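Extracellular serine protease (Aeromonas sobria, PDB 3WQB) cleaves peptide bonds that follow two basic residues, one of them lysine, as a calcium-binding serine protease of the furin type and a probable virulence factor. Local coordinates at residues F278-G283 against F414-V419; K394-W399 against F408-G413; Q34-L39 against P291-T296; F174-G179 against A210-A215. The protein carries 1 engineered substitution. One frame throughout, in Å; residues are numbered along the deposited sequence.

Contact 1 of 4, residues F278-G283 against F414-V419; sequences FLSATG and FGLIDV
Phe-278 meets Phe-414 through both backbone and ring. Its carbonyl O accepts the backbone N of Phe-414 in an almost straight bond of 2.9 Å. Although its CB points away, CG anti to the backbone N (chi1 -165°) brings the ring back to receive the edge of the other ring on one face, a T-shaped stack with the planes at 73°. Phe-414 CD1 stands 3.9 Å above the plane over the centre of the Phe-278 ring, and CE1, over the same face, is 3.6 Å from Phe-278 CE1; such flat, wide groups suit a place where two segments of the chain seal against each other. At Leu-279 the forked tip serves two partners: CD2 rests 3.6 Å from Gly-415 O, while CD1 touches Ile-417 CG1 at 4.0 Å. Ser-280 forms the single beta bridge, opposite Leu-416. Its N donates to Gly-415 O at 3.0 Å, and its O accepts Ile-417 N at 3.2 Å, nearly along the C=O axis. The same oxygen draws the CA-H of Leu-416, with CA 3.4 Å away. Gly-415 suits this place because, with phi at 131°, a CB would collide with Phe-414 O. Ala-281 adds a small methyl against Ile-417 CD1. Strand 277-282 is outermost on its side of the parallel subtilisin sheet. It bonds to strand 255-261 along one edge, and 414-417 bonds to the other through that bridge before Asp-418 caps helix 419-426. Helix 335-352 touches Ala-281 and Ile-417, and helix 358-368 packs on Phe-278, Leu-279 and Phe-414.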
loop_
_atom_site.group_PDB
_atom_site.type_symbol
_atom_site.label_atom_id
_atom_site.label_comp_id
_atom_site.label_asym_id
_atom_site.label_seq_id
_atom_site.Cartn_x
_atom_site.Cartn_y
_atom_site.Cartn_z
ATOM N N PHE A 278 4.652 6.243 5.003
ATOM C CA PHE A 278 4.689 7.696 5.099
ATOM C C PHE A 278 3.986 8.192 6.361
ATOM O O PHE A 278 4.499 9.076 7.058
ATOM C CB PHE A 278 4.083 8.341 3.845
ATOM C CG PHE A 278 4.399 9.806 3.708
ATOM C CD1 PHE A 278 5.617 10.202 3.177
ATOM C CD2 PHE A 278 3.501 10.782 4.136
ATOM C CE1 PHE A 278 5.935 11.553 3.060
ATOM C CE2 PHE A 278 3.814 12.144 4.017
ATOM C CZ PHE A 278 5.038 12.517 3.492
ATOM N N LEU A 279 2.824 7.610 6.663
ATOM C CA LEU A 279 2.014 8.002 7.812
ATOM C C LEU A 279 1.314 6.784 8.403
ATOM O O LEU A 279 1.091 5.769 7.715
ATOM C CB LEU A 279 0.944 9.028 7.399
ATOM C CG LEU A 279 1.385 10.417 6.964
ATOM C CD1 LEU A 279 0.280 11.066 6.181
ATOM C CD2 LEU A 279 1.788 11.255 8.174
ATOM N N SER A 280 0.947 6.921 9.674
ATOM C CA SER A 280 0.016 6.032 10.351
ATOM C C SER A 280 -1.372 6.667 10.345
ATOM O O SER A 280 -1.520 7.876 10.559
ATOM C CB SER A 280 0.477 5.840 11.796
ATOM O OG SER A 280 -0.417 5.031 12.556
ATOM N N ALA A 281 -2.396 5.860 10.098
ATOM C CA ALA A 281 -3.761 6.329 10.233
ATOM C C ALA A 281 -4.620 5.246 10.851
ATOM O O ALA A 281 -4.191 4.108 10.988
ATOM C CB ALA A 281 -4.303 6.818 8.873
ATOM N N THR A 282 -5.837 5.622 11.217
ATOM C CA THR A 282 -6.744 4.773 11.983
ATOM C C THR A 282 -7.249 3.555 11.208
ATOM O O THR A 282 -7.818 3.685 10.133
ATOM C CB THR A 282 -7.935 5.598 12.470
ATOM O OG1 THR A 282 -8.412 6.403 11.385
ATOM C CG2 THR A 282 -7.499 6.536 13.564
ATOM N N GLY A 283 -7.029 2.375 11.778
ATOM C CA GLY A 283 -7.551 1.130 11.217
ATOM C C GLY A 283 -8.166 0.185 12.242
ATOM O O GLY A 283 -8.955 -0.671 11.874
ATOM N N PHE A 414 6.040 9.133 9.543
ATOM C CA PHE A 414 6.242 10.394 10.247
ATOM C C PHE A 414 5.322 10.545 11.460
ATOM O O PHE A 414 5.506 11.454 12.274
ATOM C CB PHE A 414 6.113 11.576 9.278
ATOM C CG PHE A 414 7.191 11.587 8.241
ATOM C CD1 PHE A 414 6.923 11.211 6.924
ATOM C CD2 PHE A 414 8.502 11.896 8.599
ATOM C CE1 PHE A 414 7.944 11.181 5.975
ATOM C CE2 PHE A 414 9.525 11.860 7.663
ATOM C CZ PHE A 414 9.248 11.504 6.353
ATOM N N GLY A 415 4.361 9.633 11.593
ATOM C CA GLY A 415 3.473 9.616 12.743
ATOM C C GLY A 415 2.007 9.512 12.391
ATOM O O GLY A 415 1.629 9.344 11.223
ATOM N N LEU A 416 1.174 9.615 13.423
ATOM C CA LEU A 416 -0.266 9.577 13.243
ATOM C C LEU A 416 -0.783 10.912 12.714
ATOM O O LEU A 416 -0.456 11.974 13.242
ATOM C CB LEU A 416 -0.943 9.232 14.569
ATOM C CG LEU A 416 -2.464 9.355 14.670
ATOM C CD1 LEU A 416 -3.159 8.401 13.715
ATOM C CD2 LEU A 416 -2.927 9.138 16.103
ATOM N N ILE A 417 -1.605 10.846 11.676
ATOM C CA ILE A 417 -2.219 12.044 11.103
ATOM C C ILE A 417 -2.828 12.949 12.178
ATOM O O ILE A 417 -3.540 12.479 13.073
ATOM C CB ILE A 417 -3.289 11.655 10.086
ATOM C CG1 ILE A 417 -2.624 11.004 8.868
ATOM C CG2 ILE A 417 -4.122 12.869 9.677
ATOM C CD1 ILE A 417 -3.604 10.472 7.832
ATOM N N ASP A 418 -2.541 14.244 12.072
ATOM C CA ASP A 418 -3.134 15.265 12.933
ATOM C C ASP A 418 -3.678 16.329 11.993
ATOM O O ASP A 418 -2.956 17.225 11.565
ATOM C CB ASP A 418 -2.066 15.845 13.865
ATOM C CG ASP A 418 -2.610 16.878 14.846
ATOM O OD1 ASP A 418 -3.685 17.471 14.590
ATOM O OD2 ASP A 418 -1.918 17.124 15.864
ATOM N N VAL A 419 -4.956 16.218 11.644
ATOM C CA VAL A 419 -5.538 17.111 10.640
ATOM C C VAL A 419 -5.541 18.567 11.109
ATOM O O VAL A 419 -5.239 19.484 10.326
ATOM C CB VAL A 419 -6.975 16.672 10.262
ATOM C CG1 VAL A 419 -7.704 17.778 9.487
ATOM C CG2 VAL A 419 -6.943 15.377 9.456
#

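Contact 2 of 4, residues K394-W399 against F408-G413; sequences KGLEGW and FSPTYG
Phe-408 brings its backbone N to the edge of the Trp-399 indole, in its plane, and its carbonyl shares a bridging water with Gly-398 O. Ser-409 then sits over one face of the indole: its CB makes a CH-pi contact 3.9 Å from the centroid of the Trp-399 six-membered ring, and OG stands 3.4 Å above the ring plane. With chi1 at 64°, Ser-409 OG lies between the backbone N and the carbonyl carbon and accepts Tyr-412 N at 3.1 Å, an ST motif. Pro-410 offers a rigid apolar edge, its CG 3.6 Å from Leu-396 CD1 and 3.5 Å from Glu-397 OE1; the other oxygen of that glutamate accepts from Ile-502 N in the P-domain. Thr-411 OG1 holds a second water, which donates to Glu-397 O. Tyr-412 lays CB 3.6 Å from Trp-399 CZ2, the two planes differing by 10° with the rings displaced and little overlap, while its OH bonds to Asp-373. Gly-413, whose positive phi favours glycine, accepts Ser-409 N at its O (2.9 Å), returns a weak bond from its N to Ser-409 O, and brings O 3.3 Å from Trp-399 CZ3. This segment leads from strand 407-408 toward helix 419-426, reaching Ser-259 of strand 255-261 through Thr-411 O, and packs against the end of strand 390-396.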
loop_
_atom_site.group_PDB
_atom_site.type_symbol
_atom_site.label_atom_id
_atom_site.label_comp_id
_atom_site.label_asym_id
_atom_site.label_seq_id
_atom_site.Cartn_x
_atom_site.Cartn_y
_atom_site.Cartn_z
ATOM N N LYS A 394 20.272 -4.389 14.892
ATOM C CA LYS A 394 18.934 -3.844 14.742
ATOM C C LYS A 394 18.293 -4.375 13.453
ATOM O O LYS A 394 18.855 -4.222 12.364
ATOM C CB LYS A 394 19.018 -2.321 14.748
ATOM C CG LYS A 394 17.698 -1.588 14.715
ATOM C CD LYS A 394 17.880 -0.141 15.167
ATOM C CE LYS A 394 18.852 0.618 14.280
ATOM N NZ LYS A 394 19.193 1.935 14.871
ATOM N N GLY A 395 17.136 -5.019 13.604
ATOM C CA GLY A 395 16.367 -5.572 12.482
ATOM C C GLY A 395 15.210 -4.674 12.075
ATOM O O GLY A 395 14.736 -4.732 10.932
ATOM N N LEU A 396 14.737 -3.868 13.027
ATOM C CA LEU A 396 13.700 -2.861 12.782
ATOM C C LEU A 396 13.868 -1.750 13.801
ATOM O O LEU A 396 14.012 -2.008 14.976
ATOM C CB LEU A 396 12.292 -3.452 12.885
ATOM C CG LEU A 396 11.150 -2.531 12.426
ATOM C CD1 LEU A 396 11.085 -2.476 10.915
ATOM C CD2 LEU A 396 9.809 -2.976 13.006
ATOM N N GLU A 397 13.848 -0.506 13.338
ATOM C CA GLU A 397 14.033 0.633 14.224
ATOM C C GLU A 397 12.782 0.949 15.030
ATOM O O GLU A 397 11.666 0.541 14.676
ATOM C CB GLU A 397 14.416 1.888 13.423
ATOM C CG GLU A 397 15.584 1.682 12.465
ATOM C CD GLU A 397 15.164 1.364 11.033
ATOM O OE1 GLU A 397 14.198 0.593 10.812
ATOM O OE2 GLU A 397 15.826 1.892 10.116
ATOM N N GLY A 398 12.992 1.677 16.124
ATOM C CA GLY A 398 11.922 2.412 16.778
ATOM C C GLY A 398 11.915 3.809 16.175
ATOM O O GLY A 398 12.306 3.994 15.020
ATOM N N TRP A 399 11.489 4.807 16.946
ATOM C CA TRP A 399 11.556 6.198 16.490
ATOM C C TRP A 399 12.985 6.705 16.448
ATOM O O TRP A 399 13.741 6.542 17.413
ATOM C CB TRP A 399 10.763 7.104 17.423
ATOM C CG TRP A 399 9.288 7.036 17.228
ATOM C CD1 TRP A 399 8.386 6.395 18.024
ATOM C CD2 TRP A 399 8.541 7.625 16.156
ATOM N NE1 TRP A 399 7.118 6.559 17.525
ATOM C CE2 TRP A 399 7.183 7.312 16.379
ATOM C CE3 TRP A 399 8.884 8.408 15.041
ATOM C CZ2 TRP A 399 6.167 7.742 15.528
ATOM C CZ3 TRP A 399 7.872 8.838 14.195
ATOM C CH2 TRP A 399 6.523 8.502 14.445
ATOM N N PHE A 408 11.025 9.848 12.455
ATOM C CA PHE A 408 10.493 8.829 11.553
ATOM C C PHE A 408 10.631 7.452 12.178
ATOM O O PHE A 408 11.618 7.173 12.860
ATOM C CB PHE A 408 11.244 8.856 10.209
ATOM C CG PHE A 408 10.708 7.870 9.205
ATOM C CD1 PHE A 408 9.597 8.199 8.432
ATOM C CD2 PHE A 408 11.292 6.613 9.042
ATOM C CE1 PHE A 408 9.064 7.293 7.514
ATOM C CE2 PHE A 408 10.768 5.691 8.119
ATOM C CZ PHE A 408 9.646 6.038 7.356
ATOM N N SER A 409 9.640 6.598 11.930
ATOM C CA SER A 409 9.747 5.185 12.284
ATOM C C SER A 409 9.154 4.339 11.152
ATOM O O SER A 409 8.226 4.778 10.471
ATOM C CB SER A 409 9.041 4.903 13.610
ATOM O OG SER A 409 7.643 5.148 13.510
ATOM N N PRO A 410 9.682 3.124 10.940
ATOM C CA PRO A 410 9.064 2.274 9.923
ATOM C C PRO A 410 7.653 1.824 10.320
ATOM O O PRO A 410 6.860 1.470 9.452
ATOM C CB PRO A 410 10.020 1.075 9.832
ATOM C CG PRO A 410 10.725 1.067 11.147
ATOM C CD PRO A 410 10.897 2.498 11.503
ATOM N N THR A 411 7.336 1.840 11.615
ATOM C CA THR A 411 5.995 1.460 12.049
ATOM C C THR A 411 4.954 2.544 11.744
ATOM O O THR A 411 3.872 2.239 11.228
ATOM C CB THR A 411 5.983 1.080 13.543
ATOM O OG1 THR A 411 6.827 -0.057 13.732
ATOM C CG2 THR A 411 4.576 0.747 14.006
ATOM N N TYR A 412 5.275 3.792 12.074
ATOM C CA TYR A 412 4.303 4.882 12.014
ATOM C C TYR A 412 4.605 5.920 10.934
ATOM O O TYR A 412 3.883 6.910 10.814
ATOM C CB TYR A 412 4.203 5.559 13.395
ATOM C CG TYR A 412 3.862 4.595 14.500
ATOM C CD1 TYR A 412 2.577 4.074 14.615
ATOM C CD2 TYR A 412 4.825 4.189 15.414
ATOM C CE1 TYR A 412 2.259 3.177 15.609
ATOM C CE2 TYR A 412 4.519 3.289 16.416
ATOM C CZ TYR A 412 3.226 2.788 16.506
ATOM O OH TYR A 412 2.893 1.893 17.495
ATOM N N GLY A 413 5.669 5.703 10.159
ATOM C CA GLY A 413 6.133 6.733 9.235
ATOM C C GLY A 413 6.506 7.983 10.024
ATOM O O GLY A 413 7.198 7.914 11.050
HETATM O O HOH W 1 9.064 1.412 14.142
HETATM O O HOH W 2 13.288 5.002 12.609
#

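Contact 3 of 4, residues Q34-L39 against P291-T296; sequences QQWYLL and PAMVTT
Ala-292 O is gripped by Trp-36 NE1 at 2.8 Å and by a water at 2.9 Å. The indole N-H comes from above the carbonyl plane in a bent bond (144°). Here an N-terminal loop of the subtilisin domain is fastened to strand 293-296, which pairs with strand 328-329. The same water donates to Gln-34 O and accepts from Val-294 N, binding the two backbones where they run at about a right angle. Farther along, Tyr-37 OH donates to Val-294 O at 2.7 Å and accepts from Gln-35 NE2 at 2.9 Å, so the phenol relays between amide and strand. Gln-35 NE2 also bonds to Lys-133 O, beside Thr-132 of a calcium site; the ion lies about 7 Å from the glutamine side chain. The flexible thioether of Met-293 can bend to touch both aromatics: chi2 (-70°) places SD 4.0 Å from Trp-36 CZ2, in Met-aromatic contact with both rings. Chi3 (-78°) turns CE over one face of the Tyr-37 ring, 3.5 Å from the centroid, while Gln-35 CB lies over the opposite face. Beside the indole nitrogen, Pro-291 CB rests 3.5 Å from Trp-36 NE1.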
loop_
_atom_site.group_PDB
_atom_site.type_symbol
_atom_site.label_atom_id
_atom_site.label_comp_id
_atom_site.label_asym_id
_atom_site.label_seq_id
_atom_site.Cartn_x
_atom_site.Cartn_y
_atom_site.Cartn_z
ATOM N N GLN A 34 -19.618 6.839 17.992
ATOM C CA GLN A 34 -18.927 5.552 18.029
ATOM C C GLN A 34 -17.868 5.396 16.935
ATOM O O GLN A 34 -17.262 4.327 16.790
ATOM C CB GLN A 34 -19.931 4.393 18.055
ATOM C CG GLN A 34 -20.620 4.258 19.410
ATOM C CD GLN A 34 -19.759 3.586 20.456
ATOM O OE1 GLN A 34 -18.539 3.752 20.481
ATOM N NE2 GLN A 34 -20.389 2.805 21.319
ATOM N N GLN A 35 -17.646 6.471 16.179
ATOM C CA GLN A 35 -16.536 6.542 15.219
ATOM C C GLN A 35 -15.325 7.139 15.954
ATOM O O GLN A 35 -15.060 8.340 15.879
ATOM C CB GLN A 35 -16.918 7.403 14.019
ATOM C CG GLN A 35 -18.061 6.845 13.181
ATOM C CD GLN A 35 -18.482 7.815 12.099
ATOM O OE1 GLN A 35 -19.494 8.504 12.230
ATOM N NE2 GLN A 35 -17.690 7.897 11.034
ATOM N N TRP A 36 -14.607 6.290 16.680
ATOM C CA TRP A 36 -13.484 6.757 17.497
ATOM C C TRP A 36 -12.395 7.363 16.635
ATOM O O TRP A 36 -11.579 8.129 17.129
ATOM C CB TRP A 36 -12.901 5.612 18.352
ATOM C CG TRP A 36 -12.342 4.494 17.509
ATOM C CD1 TRP A 36 -13.019 3.399 17.060
ATOM C CD2 TRP A 36 -11.015 4.393 16.968
ATOM N NE1 TRP A 36 -12.196 2.610 16.288
ATOM C CE2 TRP A 36 -10.961 3.199 16.212
ATOM C CE3 TRP A 36 -9.862 5.188 17.061
ATOM C CZ2 TRP A 36 -9.803 2.785 15.539
ATOM C CZ3 TRP A 36 -8.708 4.772 16.400
ATOM C CH2 TRP A 36 -8.686 3.570 15.655
ATOM N N TYR A 37 -12.362 6.992 15.362
ATOM C CA TYR A 37 -11.348 7.513 14.469
ATOM C C TYR A 37 -11.544 8.992 14.149
ATOM O O TYR A 37 -10.572 9.702 13.871
ATOM C CB TYR A 37 -11.236 6.660 13.200
ATOM C CG TYR A 37 -12.505 6.456 12.404
ATOM C CD1 TYR A 37 -13.374 5.397 12.696
ATOM C CD2 TYR A 37 -12.800 7.265 11.313
ATOM C CE1 TYR A 37 -14.518 5.169 11.921
ATOM C CE2 TYR A 37 -13.942 7.051 10.543
ATOM C CZ TYR A 37 -14.798 6.004 10.860
ATOM O OH TYR A 37 -15.914 5.779 10.094
ATOM N N LEU A 38 -12.788 9.462 14.213
ATOM C CA LEU A 38 -13.055 10.896 14.087
ATOM C C LEU A 38 -12.627 11.623 15.360
ATOM O O LEU A 38 -11.981 12.668 15.301
ATOM C CB LEU A 38 -14.542 11.166 13.847
ATOM C CG LEU A 38 -15.220 10.580 12.608
ATOM C CD1 LEU A 38 -16.676 10.999 12.595
ATOM C CD2 LEU A 38 -14.504 11.037 11.341
ATOM N N LEU A 39 -13.008 11.060 16.506
ATOM C CA LEU A 39 -12.714 11.633 17.816
ATOM C C LEU A 39 -12.783 10.472 18.796
ATOM O O LEU A 39 -13.839 9.843 18.977
ATOM C CB LEU A 39 -13.721 12.735 18.174
ATOM C CG LEU A 39 -13.431 13.642 19.377
ATOM C CD1 LEU A 39 -14.301 14.873 19.321
ATOM C CD2 LEU A 39 -13.667 12.916 20.694
ATOM N N PRO A 291 -11.944 -1.922 19.477
ATOM C CA PRO A 291 -12.626 -1.148 18.431
ATOM C C PRO A 291 -12.090 -1.362 17.017
ATOM O O PRO A 291 -10.877 -1.505 16.799
ATOM C CB PRO A 291 -12.402 0.311 18.860
ATOM C CG PRO A 291 -12.187 0.223 20.325
ATOM C CD PRO A 291 -11.393 -1.035 20.515
ATOM N N ALA A 292 -13.015 -1.373 16.066
ATOM C CA ALA A 292 -12.673 -1.226 14.655
ATOM C C ALA A 292 -13.430 -0.018 14.085
ATOM O O ALA A 292 -13.791 0.887 14.847
ATOM C CB ALA A 292 -12.937 -2.515 13.876
ATOM N N MET A 293 -13.686 0.003 12.778
ATOM C CA MET A 293 -14.187 1.207 12.118
ATOM C C MET A 293 -15.685 1.094 11.851
ATOM O O MET A 293 -16.123 0.289 11.018
ATOM C CB MET A 293 -13.439 1.445 10.803
ATOM C CG MET A 293 -11.914 1.396 10.896
ATOM S SD MET A 293 -11.147 2.770 11.783
ATOM C CE MET A 293 -11.229 4.013 10.510
ATOM N N VAL A 294 -16.464 1.911 12.555
ATOM C CA VAL A 294 -17.899 2.000 12.296
ATOM C C VAL A 294 -18.121 2.799 11.016
ATOM O O VAL A 294 -17.654 3.933 10.882
ATOM C CB VAL A 294 -18.654 2.624 13.487
ATOM C CG1 VAL A 294 -20.119 2.886 13.122
ATOM C CG2 VAL A 294 -18.537 1.702 14.704
ATOM N N THR A 295 -18.825 2.190 10.066
ATOM C CA THR A 295 -18.927 2.754 8.729
ATOM C C THR A 295 -20.159 2.224 7.988
ATOM O O THR A 295 -20.954 1.463 8.547
ATOM C CB THR A 295 -17.634 2.449 7.921
ATOM O OG1 THR A 295 -17.650 3.170 6.684
ATOM C CG2 THR A 295 -17.471 0.955 7.659
ATOM N N THR A 296 -20.304 2.631 6.735
ATOM C CA THR A 296 -21.377 2.173 5.881
ATOM C C THR A 296 -21.139 0.746 5.393
ATOM O O THR A 296 -20.068 0.414 4.878
ATOM C CB THR A 296 -21.524 3.103 4.669
ATOM O OG1 THR A 296 -20.240 3.296 4.060
ATOM C CG2 THR A 296 -22.055 4.467 5.091
HETATM O O HOH W 3 -15.361 3.269 14.887
#

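Contact 4 of 4, residues F174-G179 against A210-A215; sequences FNQSYG and AAYIKA
Phe-174 and Tyr-212, on neighbouring parallel strands, form an offset pair: their planes are 9° apart with little overlap, and Phe-174 CD1 is 3.5 Å from Tyr-212 CE2. Ala-210 CB fills in at the edge of the phenylalanine. The backbones are laced by Phe-174 N to Ala-211 O, Ile-213 N to Phe-174 O (2.9 Å), Gln-176 N to Ile-213 O and Ala-215 N to Gln-176 O (3.1 Å). Ile-213 O takes a second donor, Gln-176 NE2 at 3.3 Å, from the opposite face of its plane; Asn-255 also holds that amide. The Lys-214 chain curls through bends at chi2 and chi4 (66°), the latter setting NZ on a lone pair of Tyr-178 O at 2.8 Å. Helix 191-205 completes the beta-alpha-beta crossover, stacking Phe-200 on Tyr-212, whose OH bonds to Leu-162 O. Asn-175, its OD1 bonded to Ser-343, donates through ND2 to Ser-177 OG at 3.0 Å; that hydroxyl also bonds to the backbone O of Ala-336, an engineered residue which, with nearby Asp-78, occupies the predicted charge relay. Beyond, Tyr-178 and Gly-179 pair antiparallel with a strand of another protein chain, much as this strand holds substrates in subtilisins. The ammonium of Lys-214, which Asn-250 also accepts from, would probably polarise the Tyr-178 carbonyl.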
loop_
_atom_site.group_PDB
_atom_site.type_symbol
_atom_site.label_atom_id
_atom_site.label_comp_id
_atom_site.label_asym_id
_atom_site.label_seq_id
_atom_site.Cartn_x
_atom_site.Cartn_y
_atom_site.Cartn_z
ATOM N N PHE A 174 -6.885 9.137 -5.118
ATOM C CA PHE A 174 -7.135 7.746 -5.528
ATOM C C PHE A 174 -6.884 6.840 -4.351
ATOM O O PHE A 174 -5.745 6.685 -3.909
ATOM C CB PHE A 174 -6.254 7.349 -6.715
ATOM C CG PHE A 174 -6.616 8.063 -7.982
ATOM C CD1 PHE A 174 -6.031 9.281 -8.307
ATOM C CD2 PHE A 174 -7.567 7.523 -8.846
ATOM C CE1 PHE A 174 -6.392 9.953 -9.485
ATOM C CE2 PHE A 174 -7.934 8.183 -10.013
ATOM C CZ PHE A 174 -7.343 9.402 -10.337
ATOM N N ASN A 175 -7.968 6.281 -3.825
ATOM C CA ASN A 175 -7.893 5.400 -2.671
ATOM C C ASN A 175 -7.665 3.953 -3.079
ATOM O O ASN A 175 -8.482 3.382 -3.795
ATOM C CB ASN A 175 -9.179 5.517 -1.852
ATOM C CG ASN A 175 -9.097 4.761 -0.550
ATOM O OD1 ASN A 175 -8.830 5.355 0.494
ATOM N ND2 ASN A 175 -9.307 3.445 -0.603
ATOM N N GLN A 176 -6.542 3.383 -2.641
ATOM C CA GLN A 176 -6.174 2.006 -2.985
ATOM C C GLN A 176 -6.000 1.157 -1.726
ATOM O O GLN A 176 -4.878 0.971 -1.219
ATOM C CB GLN A 176 -4.891 1.974 -3.796
ATOM C CG GLN A 176 -4.934 2.824 -5.036
ATOM C CD GLN A 176 -3.549 2.997 -5.572
ATOM O OE1 GLN A 176 -3.099 2.235 -6.442
ATOM N NE2 GLN A 176 -2.815 3.941 -4.983
ATOM N N SER A 177 -7.127 0.663 -1.217
ATOM C CA SER A 177 -7.150 -0.160 -0.007
ATOM C C SER A 177 -6.820 -1.616 -0.333
ATOM O O SER A 177 -7.542 -2.542 0.077
ATOM C CB SER A 177 -8.520 -0.059 0.658
ATOM O OG SER A 177 -8.679 1.197 1.294
ATOM N N TYR A 178 -5.734 -1.815 -1.079
ATOM C CA TYR A 178 -5.355 -3.138 -1.566
ATOM C C TYR A 178 -3.845 -3.271 -1.700
ATOM O O TYR A 178 -3.118 -2.285 -1.603
ATOM C CB TYR A 178 -6.063 -3.463 -2.899
ATOM C CG TYR A 178 -5.797 -2.480 -4.017
ATOM C CD1 TYR A 178 -4.579 -2.486 -4.718
ATOM C CD2 TYR A 178 -6.778 -1.569 -4.408
ATOM C CE1 TYR A 178 -4.335 -1.587 -5.756
ATOM C CE2 TYR A 178 -6.549 -0.670 -5.446
ATOM C CZ TYR A 178 -5.328 -0.687 -6.114
ATOM O OH TYR A 178 -5.093 0.199 -7.137
ATOM N N GLY A 179 -3.384 -4.506 -1.894
ATOM C CA GLY A 179 -1.970 -4.755 -2.071
ATOM C C GLY A 179 -1.722 -6.193 -2.463
ATOM O O GLY A 179 -2.654 -7.009 -2.530
ATOM N N ALA A 210 -3.266 14.910 -8.153
ATOM C CA ALA A 210 -3.935 13.819 -7.444
ATOM C C ALA A 210 -3.001 13.077 -6.502
ATOM O O ALA A 210 -1.866 12.759 -6.852
ATOM C CB ALA A 210 -4.547 12.861 -8.438
ATOM N N ALA A 211 -3.506 12.822 -5.307
ATOM C CA ALA A 211 -2.805 12.036 -4.302
ATOM C C ALA A 211 -3.239 10.575 -4.334
ATOM O O ALA A 211 -4.414 10.266 -4.098
ATOM C CB ALA A 211 -3.070 12.616 -2.931
ATOM N N TYR A 212 -2.302 9.697 -4.679
ATOM C CA TYR A 212 -2.510 8.248 -4.574
ATOM C C TYR A 212 -2.211 7.804 -3.153
ATOM O O TYR A 212 -1.139 8.111 -2.634
ATOM C CB TYR A 212 -1.616 7.503 -5.585
ATOM C CG TYR A 212 -2.047 7.761 -7.003
ATOM C CD1 TYR A 212 -1.612 8.901 -7.691
ATOM C CD2 TYR A 212 -2.907 6.881 -7.655
ATOM C CE1 TYR A 212 -2.036 9.159 -8.991
ATOM C CE2 TYR A 212 -3.342 7.128 -8.951
ATOM C CZ TYR A 212 -2.898 8.271 -9.616
ATOM O OH TYR A 212 -3.305 8.519 -10.903
ATOM N N ILE A 213 -3.174 7.119 -2.531
ATOM C CA ILE A 213 -3.057 6.618 -1.159
ATOM C C ILE A 213 -3.122 5.101 -1.211
ATOM O O ILE A 213 -3.937 4.541 -1.960
ATOM C CB ILE A 213 -4.197 7.171 -0.263
ATOM C CG1 ILE A 213 -4.486 8.660 -0.571
ATOM C CG2 ILE A 213 -3.906 6.904 1.208
ATOM C CD1 ILE A 213 -3.347 9.629 -0.267
ATOM N N LYS A 214 -2.273 4.435 -0.430
ATOM C CA LYS A 214 -2.017 3.024 -0.632
ATOM C C LYS A 214 -1.861 2.260 0.684
ATOM O O LYS A 214 -1.077 2.654 1.550
ATOM C CB LYS A 214 -0.747 2.881 -1.479
ATOM C CG LYS A 214 -0.333 1.455 -1.827
ATOM C CD LYS A 214 -1.384 0.743 -2.683
ATOM C CE LYS A 214 -0.814 -0.497 -3.333
ATOM N NZ LYS A 214 -0.466 -1.547 -2.321
ATOM N N ALA A 215 -2.611 1.165 0.833
ATOM C CA ALA A 215 -2.516 0.316 2.021
ATOM C C ALA A 215 -1.158 -0.374 2.099
ATOM O O ALA A 215 -0.681 -0.931 1.104
ATOM C CB ALA A 215 -3.619 -0.717 1.995
#

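All four contacts are buried, yet they differ with their place in the protein. Contact 4, the most central, is a regular parallel ladder within the main sheet, and its strand end reaches the active site. Contact 1 works on the same sheet but at its outermost strand, where an irregular segment supplies a few backbone bonds and apolar side chains. The 408-413 segment of contact 2 continues into 414-419, Trp-399 touching Gly-415; this contact relies on waters and an aromatic face, and Glu-397 ties it to the P-domain. Contact 3, farthest from the centre of the chain, meets the C-terminal end of strand 277-282 at Thr-282 and Gly-283; it favours side-chain-to-carbonyl bonds and lies near a calcium site.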